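Local coordinates for CRISPR-associated protein, Cse1 family (Acidimicrobium ferrooxidans, PDB 4H3T), which probably acts as the large subunit of a type I-E Cascade complex, contributing to the recognition of invading DNA in CRISPR immunity, at residues V406-H411 / L490-A495; Q414-V419 / R496-R501; T400-A405 / T472-I477. The protein carries 1 engineered substitution. One frame throughout, in Å; residues are numbered along the deposited sequence.

Contact 1. Residues V406-H411 / L490-A495; sequences VTFAAH and LVEAVA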
ATOM      1  N   VAL A 406      17.003   5.735  11.526  1.00 42.44           N
ATOM      2  CA  VAL A 406      17.076   4.879  10.339  1.00 41.14           C
ATOM      3  C   VAL A 406      18.490   5.033   9.709  1.00 40.87           C
ATOM      4  O   VAL A 406      19.122   4.058   9.370  1.00 37.89           O
ATOM      5  CB  VAL A 406      15.952   5.202   9.300  1.00 42.61           C
ATOM      6  CG1 VAL A 406      16.146   4.379   8.031  1.00 42.39           C
ATOM      7  CG2 VAL A 406      14.593   4.909   9.891  1.00 42.33           C
ATOM      8  N   THR A 407      18.964   6.273   9.582  1.00 38.91           N
ATOM      9  CA  THR A 407      20.312   6.566   9.035  1.00 38.82           C
ATOM     10  C   THR A 407      21.420   5.891   9.869  1.00 44.97           C
ATOM     11  O   THR A 407      22.373   5.356   9.299  1.00 42.90           O
ATOM     12  CB  THR A 407      20.575   8.065   8.989  1.00 45.98           C
ATOM     13  OG1 THR A 407      19.534   8.670   8.214  1.00 45.94           O
ATOM     14  CG2 THR A 407      21.955   8.396   8.391  1.00 44.34           C
ATOM     15  N   PHE A 408      21.300   5.923  11.192  1.00 43.45           N
ATOM     16  CA  PHE A 408      22.257   5.267  12.060  1.00 41.78           C
ATOM     17  C   PHE A 408      22.236   3.750  11.842  1.00 44.11           C
ATOM     18  O   PHE A 408      23.306   3.130  11.741  1.00 42.15           O
ATOM     19  CB  PHE A 408      22.038   5.627  13.546  1.00 43.51           C
ATOM     20  CG  PHE A 408      23.135   5.071  14.417  1.00 43.50           C
ATOM     21  CD1 PHE A 408      24.456   5.374  14.165  1.00 46.73           C
ATOM     22  CD2 PHE A 408      22.856   4.149  15.414  1.00 44.93           C
ATOM     23  CE1 PHE A 408      25.474   4.783  14.904  1.00 47.18           C
ATOM     24  CE2 PHE A 408      23.864   3.680  16.247  1.00 45.99           C
ATOM     25  CZ  PHE A 408      25.172   3.957  15.953  1.00 47.09           C
ATOM     26  N   ALA A 409      21.059   3.147  11.753  1.00 41.67           N
ATOM     27  CA  ALA A 409      20.963   1.709  11.442  1.00 40.85           C
ATOM     28  C   ALA A 409      21.700   1.384  10.100  1.00 40.88           C
ATOM     29  O   ALA A 409      22.378   0.363   9.998  1.00 37.48           O
ATOM     30  CB  ALA A 409      19.517   1.269  11.365  1.00 42.12           C
ATOM     31  N   ALA A 410      21.459   2.196   9.065  1.00 37.06           N
ATOM     32  CA  ALA A 410      22.090   2.036   7.747  1.00 38.46           C
ATOM     33  C   ALA A 410      23.645   2.181   7.849  1.00 43.04           C
ATOM     34  O   ALA A 410      24.356   1.370   7.263  1.00 39.83           O
ATOM     35  CB  ALA A 410      21.513   3.018   6.741  1.00 39.62           C
ATOM     36  N   HIS A 411      24.148   3.079   8.686  1.00 40.77           N
ATOM     37  CA  HIS A 411      25.578   3.213   8.870  1.00 42.93           C
ATOM     38  C   HIS A 411      26.120   2.024   9.635  1.00 41.95           C
ATOM     39  O   HIS A 411      27.200   1.588   9.306  1.00 39.35           O
ATOM     40  CB  HIS A 411      25.982   4.515   9.605  1.00 45.75           C
ATOM     41  CG  HIS A 411      25.817   5.752   8.777  1.00 51.00           C
ATOM     42  ND1 HIS A 411      25.449   6.939   9.341  1.00 54.33           N
ATOM     43  CD2 HIS A 411      25.998   5.945   7.460  1.00 55.81           C
ATOM     44  CE1 HIS A 411      25.356   7.804   8.348  1.00 55.11           C
ATOM     45  NE2 HIS A 411      25.678   7.255   7.205  1.00 56.02           N
ATOM     46  N   LEU A 490      21.380   0.528  21.579  1.00 50.79           N
ATOM     47  CA  LEU A 490      20.767  -0.724  21.102  1.00 48.85           C
ATOM     48  C   LEU A 490      21.406  -1.170  19.764  1.00 50.25           C
ATOM     49  O   LEU A 490      21.858  -2.308  19.626  1.00 47.44           O
ATOM     50  CB  LEU A 490      19.249  -0.526  20.972  1.00 48.05           C
ATOM     51  CG  LEU A 490      18.448  -1.769  20.636  1.00 50.73           C
ATOM     52  CD1 LEU A 490      17.050  -1.690  21.276  1.00 54.04           C
ATOM     53  CD2 LEU A 490      18.459  -2.069  19.092  1.00 48.68           C
ATOM     54  N   VAL A 491      21.538  -0.257  18.818  1.00 46.87           N
ATOM     55  CA  VAL A 491      22.096  -0.623  17.510  1.00 43.10           C
ATOM     56  C   VAL A 491      23.552  -1.086  17.644  1.00 48.11           C
ATOM     57  O   VAL A 491      23.919  -2.073  17.013  1.00 43.70           O
ATOM     58  CB  VAL A 491      21.946   0.537  16.507  1.00 44.91           C
ATOM     59  CG1 VAL A 491      22.727   0.273  15.219  1.00 43.77           C
ATOM     60  CG2 VAL A 491      20.483   0.804  16.192  1.00 44.87           C
ATOM     61  N   GLU A 492      24.354  -0.411  18.469  1.00 47.65           N
ATOM     62  CA  GLU A 492      25.749  -0.833  18.672  1.00 48.94           C
ATOM     63  C   GLU A 492      25.843  -2.240  19.231  1.00 50.36           C
ATOM     64  O   GLU A 492      26.718  -2.994  18.807  1.00 48.26           O
ATOM     65  CB  GLU A 492      26.491   0.081  19.667  1.00 52.54           C
ATOM     66  CG  GLU A 492      26.922   1.423  19.126  1.00 66.66           C
ATOM     67  CD  GLU A 492      27.987   2.012  20.041  1.00 96.35           C
ATOM     68  OE1 GLU A 492      27.612   2.733  21.000  1.00 96.96           O
ATOM     69  OE2 GLU A 492      29.163   1.595  19.914  1.00 76.13           O
ATOM     70  N   ALA A 493      25.026  -2.533  20.257  1.00 49.32           N
ATOM     71  CA  ALA A 493      24.984  -3.849  20.897  1.00 49.56           C
ATOM     72  C   ALA A 493      24.590  -4.938  19.880  1.00 52.54           C
ATOM     73  O   ALA A 493      25.244  -5.972  19.828  1.00 51.72           O
ATOM     74  CB  ALA A 493      24.036  -3.848  22.095  1.00 51.67           C
ATOM     75  N   VAL A 494      23.617  -4.675  19.006  1.00 48.41           N
ATOM     76  CA  VAL A 494      23.237  -5.654  17.991  1.00 44.14           C
ATOM     77  C   VAL A 494      24.388  -5.796  16.994  1.00 45.32           C
ATOM     78  O   VAL A 494      24.789  -6.912  16.690  1.00 42.67           O
ATOM     79  CB  VAL A 494      21.899  -5.290  17.305  1.00 46.04           C
ATOM     80  CG1 VAL A 494      21.615  -6.227  16.124  1.00 44.30           C
ATOM     81  CG2 VAL A 494      20.764  -5.324  18.319  1.00 47.22           C
ATOM     82  N   ALA A 495      24.990  -4.679  16.571  1.00 42.68           N
ATOM     83  CA  ALA A 495      26.066  -4.727  15.563  1.00 40.65           C
ATOM     84  C   ALA A 495      27.304  -5.444  16.088  1.00 46.63           C
ATOM     85  O   ALA A 495      27.872  -6.263  15.366  1.00 44.70           O
ATOM     86  CB  ALA A 495      26.424  -3.311  15.082  1.00 40.66           C
TER
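A409 and V491 are the nearest residues by backbone, their CA atoms 6.6 Å apart, on helix segments whose N-to-C directions differ by only 20° and whose axes approach to 10.3 Å. The helices concerned, 397-415 and 481-504, are the first and third of the C-terminal four-helix bundle of Cse1, and they run the same way, as alternate members of an up-and-down bundle do. F408 and V491 carry the contact. With CG anti to the backbone N (chi1 -173°), the phenyl group swings out from its helix, and the CD2-CE2 side of the ring lies against the valine. F408 CE2 comes within 3.7 Å of V491 CB, an oblique approach, and the two side chains slide past each other in opposite directions. E492 meets the same ring at its edge, close to the ring plane, with F408 CZ 4.4 Å from E492 CG. The carboxylate of E492 is engaged in a salt bridge from OE1 to NE of R529 on helix 511-532. That fourth helix also brings A528 and R529 against F408, and the ring of F532 meets the phenyl group nearly parallel. An alanine in place of F408 would probably open a gap beside V491 and leave F532 without its ring partner. Next to the phenyl group the helices meet more sparely, V491 CG1 stopping 4.4 Å from A409 CA.

Contact 2. Residues Q414-V419 / R496-R501; sequences QALGYV and RDLASR
R496 O, in the helix turn that presents L498 and A499 to L416, is gripped twice by S500. The backbone N of S500 lies 2.9 Å from R496 O, and the hydroxyl, S500 OG, donates a second bond of 3.2 Å. Through that bond the hydroxyl turns back onto its own helix; the two donors come from opposite faces of the carbonyl plane, OG tilted 28° from it. Across the segments methyl groups make the contact, one of them against a backbone carbonyl. The CG of L416 stands anti to the carbonyl carbon (chi1 -82°), which carries both methyls across to helix 481-504: CD2 rests on A499 CB at 3.8 Å, while CD1 reaches L498 CD1 at 4.1 Å, the leucine side chains crossing at about a right angle. V419 straddles the same alanine, its CG2 near the methyl and its CG1 3.9 Å from A499 O. On the far branch of L498, CD2 sits 3.6 Å above one guanidinium face of R501, toward its rim. F521 of helix 511-532 packs on both L416 and A499, and I459 of helix 445-473 touches both leucines. Salt bridges D497-R462 and R501-E458 further tie helix 445-473 to 481-504.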
ATOM      1  N   GLN A 414      26.433  -0.832   7.101  1.00 39.93           N
ATOM      2  CA  GLN A 414      27.553  -0.563   6.214  1.00 39.65           C
ATOM      3  C   GLN A 414      28.856  -0.863   6.950  1.00 44.11           C
ATOM      4  O   GLN A 414      29.714  -1.553   6.406  1.00 42.42           O
ATOM      5  CB  GLN A 414      27.503   0.864   5.755  1.00 42.12           C
ATOM      6  CG  GLN A 414      28.543   1.199   4.649  1.00 54.38           C
ATOM      7  CD  GLN A 414      28.561   2.658   4.238  1.00 89.10           C
ATOM      8  OE1 GLN A 414      27.647   3.442   4.544  1.00 87.24           O
ATOM      9  NE2 GLN A 414      29.640   3.068   3.576  1.00 85.07           N
ATOM     10  N   ALA A 415      28.996  -0.414   8.211  1.00 42.08           N
ATOM     11  CA  ALA A 415      30.190  -0.719   9.010  1.00 42.19           C
ATOM     12  C   ALA A 415      30.445  -2.230   9.140  1.00 42.82           C
ATOM     13  O   ALA A 415      31.590  -2.693   9.121  1.00 43.90           O
ATOM     14  CB  ALA A 415      30.075  -0.108  10.384  1.00 42.83           C
ATOM     15  N   LEU A 416      29.394  -2.991   9.312  1.00 39.41           N
ATOM     16  CA  LEU A 416      29.499  -4.452   9.377  1.00 37.27           C
ATOM     17  C   LEU A 416      30.048  -5.083   8.108  1.00 40.24           C
ATOM     18  O   LEU A 416      30.513  -6.212   8.168  1.00 39.69           O
ATOM     19  CB  LEU A 416      28.157  -5.069   9.701  1.00 38.48           C
ATOM     20  CG  LEU A 416      27.787  -5.070  11.209  1.00 42.65           C
ATOM     21  CD1 LEU A 416      26.357  -5.475  11.393  1.00 42.08           C
ATOM     22  CD2 LEU A 416      28.710  -6.051  11.993  1.00 46.51           C
ATOM     23  N   GLY A 417      30.007  -4.384   6.981  1.00 38.00           N
ATOM     24  CA  GLY A 417      30.547  -4.899   5.741  1.00 37.44           C
ATOM     25  C   GLY A 417      32.033  -5.250   5.862  1.00 39.78           C
ATOM     26  O   GLY A 417      32.483  -6.172   5.219  1.00 38.73           O
ATOM     27  N   TYR A 418      32.820  -4.492   6.652  1.00 37.80           N
ATOM     28  CA  TYR A 418      34.262  -4.753   6.836  1.00 38.22           C
ATOM     29  C   TYR A 418      34.482  -6.099   7.522  1.00 42.84           C
ATOM     30  O   TYR A 418      35.433  -6.753   7.248  1.00 40.53           O
ATOM     31  CB  TYR A 418      34.850  -3.639   7.670  1.00 42.47           C
ATOM     32  CG  TYR A 418      34.785  -2.331   6.961  1.00 43.74           C
ATOM     33  CD1 TYR A 418      35.505  -2.120   5.793  1.00 45.50           C
ATOM     34  CD2 TYR A 418      33.998  -1.284   7.452  1.00 45.43           C
ATOM     35  CE1 TYR A 418      35.445  -0.913   5.119  1.00 49.95           C
ATOM     36  CE2 TYR A 418      33.924  -0.066   6.785  1.00 46.46           C
ATOM     37  CZ  TYR A 418      34.674   0.126   5.627  1.00 59.52           C
ATOM     38  OH  TYR A 418      34.660   1.313   4.926  1.00 61.69           O
ATOM     39  N   VAL A 419      33.552  -6.544   8.363  1.00 39.82           N
ATOM     40  CA  VAL A 419      33.630  -7.843   9.020  1.00 40.67           C
ATOM     41  C   VAL A 419      33.139  -8.916   8.035  1.00 42.96           C
ATOM     42  O   VAL A 419      33.724 -10.003   7.968  1.00 43.32           O
ATOM     43  CB  VAL A 419      32.808  -7.819  10.359  1.00 47.02           C
ATOM     44  CG1 VAL A 419      32.562  -9.228  10.894  1.00 49.61           C
ATOM     45  CG2 VAL A 419      33.524  -6.960  11.378  1.00 46.47           C
ATOM     46  N   ARG A 496      27.657  -5.249  17.372  1.00 48.69           N
ATOM     47  CA  ARG A 496      28.821  -5.955  17.957  1.00 50.03           C
ATOM     48  C   ARG A 496      28.551  -7.446  18.159  1.00 51.98           C
ATOM     49  O   ARG A 496      29.463  -8.240  18.031  1.00 52.19           O
ATOM     50  CB  ARG A 496      29.216  -5.297  19.283  1.00 51.60           C
ATOM     51  CG  ARG A 496      29.878  -3.938  19.020  1.00 61.48           C
ATOM     52  CD  ARG A 496      30.090  -3.115  20.316  1.00 60.15           C
ATOM     53  NE  ARG A 496      31.425  -2.499  20.331  1.00 88.95           N
ATOM     54  CZ  ARG A 496      32.520  -2.991  20.931  1.00121.27           C
ATOM     55  NH1 ARG A 496      32.468  -4.143  21.601  1.00109.10           N
ATOM     56  NH2 ARG A 496      33.673  -2.328  20.874  1.00115.47           N
ATOM     57  N   ASP A 497      27.328  -7.839  18.472  1.00 48.24           N
ATOM     58  CA  ASP A 497      26.989  -9.261  18.569  1.00 50.49           C
ATOM     59  C   ASP A 497      27.168  -9.963  17.210  1.00 51.43           C
ATOM     60  O   ASP A 497      27.731 -11.068  17.126  1.00 49.08           O
ATOM     61  CB  ASP A 497      25.540  -9.424  19.039  1.00 54.08           C
ATOM     62  CG  ASP A 497      25.158 -10.852  19.308  1.00 72.64           C
ATOM     63  OD1 ASP A 497      25.778 -11.471  20.192  1.00 80.35           O
ATOM     64  OD2 ASP A 497      24.258 -11.364  18.614  1.00 74.69           O
ATOM     65  N   LEU A 498      26.661  -9.329  16.132  1.00 45.90           N
ATOM     66  CA  LEU A 498      26.843  -9.903  14.808  1.00 44.53           C
ATOM     67  C   LEU A 498      28.299  -9.920  14.418  1.00 47.68           C
ATOM     68  O   LEU A 498      28.767 -10.909  13.862  1.00 46.03           O
ATOM     69  CB  LEU A 498      26.023  -9.102  13.743  1.00 44.10           C
ATOM     70  CG  LEU A 498      24.545  -9.406  13.727  1.00 49.22           C
ATOM     71  CD1 LEU A 498      23.815  -8.404  12.827  1.00 48.10           C
ATOM     72  CD2 LEU A 498      24.287 -10.838  13.225  1.00 52.02           C
ATOM     73  N   ALA A 499      29.033  -8.845  14.723  1.00 44.92           N
ATOM     74  CA  ALA A 499      30.462  -8.794  14.376  1.00 45.27           C
ATOM     75  C   ALA A 499      31.253  -9.895  15.116  1.00 50.01           C
ATOM     76  O   ALA A 499      32.031 -10.615  14.504  1.00 48.40           O
ATOM     77  CB  ALA A 499      31.043  -7.414  14.725  1.00 45.35           C
ATOM     78  N   SER A 500      30.965 -10.102  16.420  1.00 50.02           N
ATOM     79  CA  SER A 500      31.629 -11.162  17.200  1.00 48.93           C
ATOM     80  C   SER A 500      31.351 -12.555  16.629  1.00 52.47           C
ATOM     81  O   SER A 500      32.283 -13.357  16.504  1.00 51.91           O
ATOM     82  CB  SER A 500      31.224 -11.115  18.667  1.00 52.69           C
ATOM     83  OG  SER A 500      31.868  -9.973  19.201  1.00 67.06           O
ATOM     84  N   ARG A 501      30.101 -12.840  16.247  1.00 48.37           N
ATOM     85  CA  ARG A 501      29.809 -14.147  15.647  1.00 51.00           C
ATOM     86  C   ARG A 501      30.609 -14.373  14.336  1.00 54.89           C
ATOM     87  O   ARG A 501      31.220 -15.423  14.139  1.00 55.58           O
ATOM     88  CB  ARG A 501      28.317 -14.266  15.364  1.00 48.84           C
ATOM     89  CG  ARG A 501      27.928 -15.617  14.823  1.00 55.26           C
ATOM     90  CD  ARG A 501      26.547 -15.516  14.222  1.00 61.85           C
ATOM     91  NE  ARG A 501      26.610 -14.813  12.936  1.00 63.14           N
ATOM     92  CZ  ARG A 501      25.560 -14.429  12.219  1.00 63.40           C
ATOM     93  NH1 ARG A 501      24.328 -14.662  12.651  1.00 58.06           N
ATOM     94  NH2 ARG A 501      25.735 -13.813  11.061  1.00 59.68           N
TER

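Contact 3. Residues T400-A405 / T472-I477; sequences TVAIDA and TGLANI
Two torsions bring V401 and L474 together: chi1 of V401 (70°) sets CG1 between its backbone N and carbonyl carbon, and chi2 of L474 (-178°) extends CD1 straight on from CA. Since L474 CG also stands anti to its carbonyl carbon, the whole leucine projects from 472-477 across to helix 397-415, and the two side chains meet tip to tip. V401 CG1 touches L474 CD1 at 3.6 Å and fits between the leucine's two branches, with L474 CD2 also near at 4.0 Å. The methyl of A402 gives CD1 a second seat, A402 CB lying 4.0 Å from L474 CD1. A single leucine thus bears on two successive residues of the facing helix, a small, wholly apolar patch that buries only 99 Å² although all three residues are themselves buried. The backbones stay well apart, the nearest CA atoms, of A402 and L474, being 8.2 Å from each other, and the extended leucine spans the distance. Polar groups of 400-405 look to other partners: A402 O accepts a hydrogen bond from Y467 OH, A405 O one from W487 NE1, and D404 forms a salt bridge with R484. Of the three contacts this patch lies nearest the chain's centre, about 23 Å from it centre to centre. Helix 481-504 flanks it, with R484 against V401 and P483 against L474, while L330 of helix 330-334 and L471 of helix 445-473 pack on A402, and T472 and A475 abut strand 375-387.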
ATOM      1  N   THR A 400      12.662  14.078  12.858  1.00 45.99           N
ATOM      2  CA  THR A 400      14.117  14.130  12.689  1.00 46.38           C
ATOM      3  C   THR A 400      14.811  12.973  13.445  1.00 47.95           C
ATOM      4  O   THR A 400      15.691  12.307  12.867  1.00 45.86           O
ATOM      5  CB  THR A 400      14.662  15.498  13.123  1.00 50.27           C
ATOM      6  OG1 THR A 400      14.037  16.476  12.287  1.00 52.96           O
ATOM      7  CG2 THR A 400      16.210  15.617  12.982  1.00 49.38           C
ATOM      8  N   VAL A 401      14.430  12.719  14.706  1.00 46.67           N
ATOM      9  CA  VAL A 401      15.044  11.594  15.441  1.00 48.66           C
ATOM     10  C   VAL A 401      14.636  10.264  14.770  1.00 48.44           C
ATOM     11  O   VAL A 401      15.465   9.334  14.667  1.00 46.64           O
ATOM     12  CB  VAL A 401      14.753  11.605  16.978  1.00 56.13           C
ATOM     13  CG1 VAL A 401      13.300  11.298  17.309  1.00 57.85           C
ATOM     14  CG2 VAL A 401      15.671  10.641  17.709  1.00 56.59           C
ATOM     15  N   ALA A 402      13.365  10.143  14.326  1.00 44.38           N
ATOM     16  CA  ALA A 402      12.942   8.895  13.639  1.00 41.85           C
ATOM     17  C   ALA A 402      13.770   8.633  12.359  1.00 44.77           C
ATOM     18  O   ALA A 402      14.227   7.519  12.150  1.00 41.92           O
ATOM     19  CB  ALA A 402      11.495   8.940  13.288  1.00 41.81           C
ATOM     20  N   ILE A 403      13.921   9.646  11.501  1.00 44.74           N
ATOM     21  CA  ILE A 403      14.719   9.530  10.264  1.00 45.39           C
ATOM     22  C   ILE A 403      16.205   9.295  10.602  1.00 46.92           C
ATOM     23  O   ILE A 403      16.844   8.431  10.003  1.00 43.94           O
ATOM     24  CB  ILE A 403      14.528  10.797   9.383  1.00 49.87           C
ATOM     25  CG1 ILE A 403      13.057  10.872   8.853  1.00 51.45           C
ATOM     26  CG2 ILE A 403      15.516  10.823   8.227  1.00 50.09           C
ATOM     27  CD1 ILE A 403      12.658   9.799   7.826  1.00 59.08           C
ATOM     28  N   ASP A 404      16.743  10.043  11.556  1.00 43.65           N
ATOM     29  CA  ASP A 404      18.145   9.900  11.945  1.00 43.11           C
ATOM     30  C   ASP A 404      18.451   8.511  12.492  1.00 44.79           C
ATOM     31  O   ASP A 404      19.581   8.040  12.371  1.00 40.71           O
ATOM     32  CB  ASP A 404      18.566  10.938  12.960  1.00 44.59           C
ATOM     33  CG  ASP A 404      18.655  12.339  12.426  1.00 52.74           C
ATOM     34  OD1 ASP A 404      18.538  12.510  11.203  1.00 52.53           O
ATOM     35  OD2 ASP A 404      18.801  13.271  13.243  1.00 52.34           O
ATOM     36  N   ALA A 405      17.492   7.912  13.157  1.00 42.05           N
ATOM     37  CA  ALA A 405      17.631   6.557  13.726  1.00 41.04           C
ATOM     38  C   ALA A 405      17.738   5.523  12.614  1.00 42.99           C
ATOM     39  O   ALA A 405      18.489   4.547  12.744  1.00 40.53           O
ATOM     40  CB  ALA A 405      16.455   6.234  14.639  1.00 41.21           C
ATOM     41  N   THR A 472       7.193   3.910  18.054  1.00 41.41           N
ATOM     42  CA  THR A 472       5.951   4.030  18.862  1.00 43.68           C
ATOM     43  C   THR A 472       6.199   4.871  20.114  1.00 46.37           C
ATOM     44  O   THR A 472       5.346   5.696  20.472  1.00 45.49           O
ATOM     45  CB  THR A 472       5.370   2.619  19.213  1.00 46.15           C
ATOM     46  OG1 THR A 472       4.915   2.045  17.972  1.00 54.00           O
ATOM     47  CG2 THR A 472       4.216   2.685  20.165  1.00 51.52           C
ATOM     48  N   GLY A 473       7.355   4.689  20.746  1.00 42.80           N
ATOM     49  CA  GLY A 473       7.697   5.421  21.996  1.00 43.94           C
ATOM     50  C   GLY A 473       7.853   6.925  21.830  1.00 51.03           C
ATOM     51  O   GLY A 473       7.674   7.670  22.793  1.00 53.70           O
ATOM     52  N   LEU A 474       8.024   7.413  20.585  1.00 46.22           N
ATOM     53  CA  LEU A 474       8.195   8.853  20.344  1.00 46.78           C
ATOM     54  C   LEU A 474       6.884   9.622  20.550  1.00 50.02           C
ATOM     55  O   LEU A 474       6.930  10.812  20.786  1.00 53.07           O
ATOM     56  CB  LEU A 474       8.745   9.156  18.959  1.00 44.87           C
ATOM     57  CG  LEU A 474      10.067   8.562  18.610  1.00 47.94           C
ATOM     58  CD1 LEU A 474      10.501   9.007  17.209  1.00 48.73           C
ATOM     59  CD2 LEU A 474      11.149   8.916  19.621  1.00 49.58           C
ATOM     60  N   ALA A 475       5.764   8.938  20.606  1.00 46.69           N
ATOM     61  CA  ALA A 475       4.467   9.554  20.853  1.00 49.53           C
ATOM     62  C   ALA A 475       4.364  10.288  22.202  1.00 56.22           C
ATOM     63  O   ALA A 475       3.583  11.246  22.321  1.00 57.99           O
ATOM     64  CB  ALA A 475       3.387   8.495  20.822  1.00 49.81           C
ATOM     65  N   ASN A 476       5.046   9.796  23.246  1.00 54.69           N
ATOM     66  CA  ASN A 476       4.870  10.381  24.577  1.00 57.68           C
ATOM     67  C   ASN A 476       6.148  10.954  25.194  1.00 58.60           C
ATOM     68  O   ASN A 476       6.264  10.971  26.418  1.00 61.16           O
ATOM     69  CB  ASN A 476       4.359   9.291  25.507  1.00 66.25           C
ATOM     70  CG  ASN A 476       3.106   8.618  25.073  1.00 79.29           C
ATOM     71  OD1 ASN A 476       3.065   7.391  25.017  1.00 75.42           O
ATOM     72  ND2 ASN A 476       2.057   9.386  24.806  1.00 74.48           N
ATOM     73  N   ILE A 477       7.066  11.432  24.390  1.00 52.66           N
ATOM     74  CA  ILE A 477       8.355  11.948  24.870  1.00 55.36           C
ATOM     75  C   ILE A 477       8.528  13.429  24.514  1.00 58.35           C
ATOM     76  O   ILE A 477       8.336  13.830  23.361  1.00 56.85           O
ATOM     77  CB  ILE A 477       9.544  11.122  24.280  1.00 57.78           C
ATOM     78  CG1 ILE A 477       9.471   9.666  24.756  1.00 58.02           C
ATOM     79  CG2 ILE A 477      10.918  11.765  24.711  1.00 59.62           C
ATOM     80  CD1 ILE A 477      10.471   8.728  24.002  1.00 57.49           C
TER

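The first segments of contacts 3 and 1 follow each other along helix 397-415; contact 2 begins on the last residues of that helix, but its touching residues, L416 and V419, come after it. Contacts 1 and 2 both meet helix 481-504, on successive turns; their centres are 11 Å apart and they touch directly, A495 O lying 3.5 Å from L416 CD2. Contact 3 turns to helix 445-473 instead. Its centre is 15 Å from that of contact 1, and the two join through the consecutive residues A405 and V406. Contacts 2 and 3 do not touch, with centres 25 Å and nearest atoms about 11 Å apart.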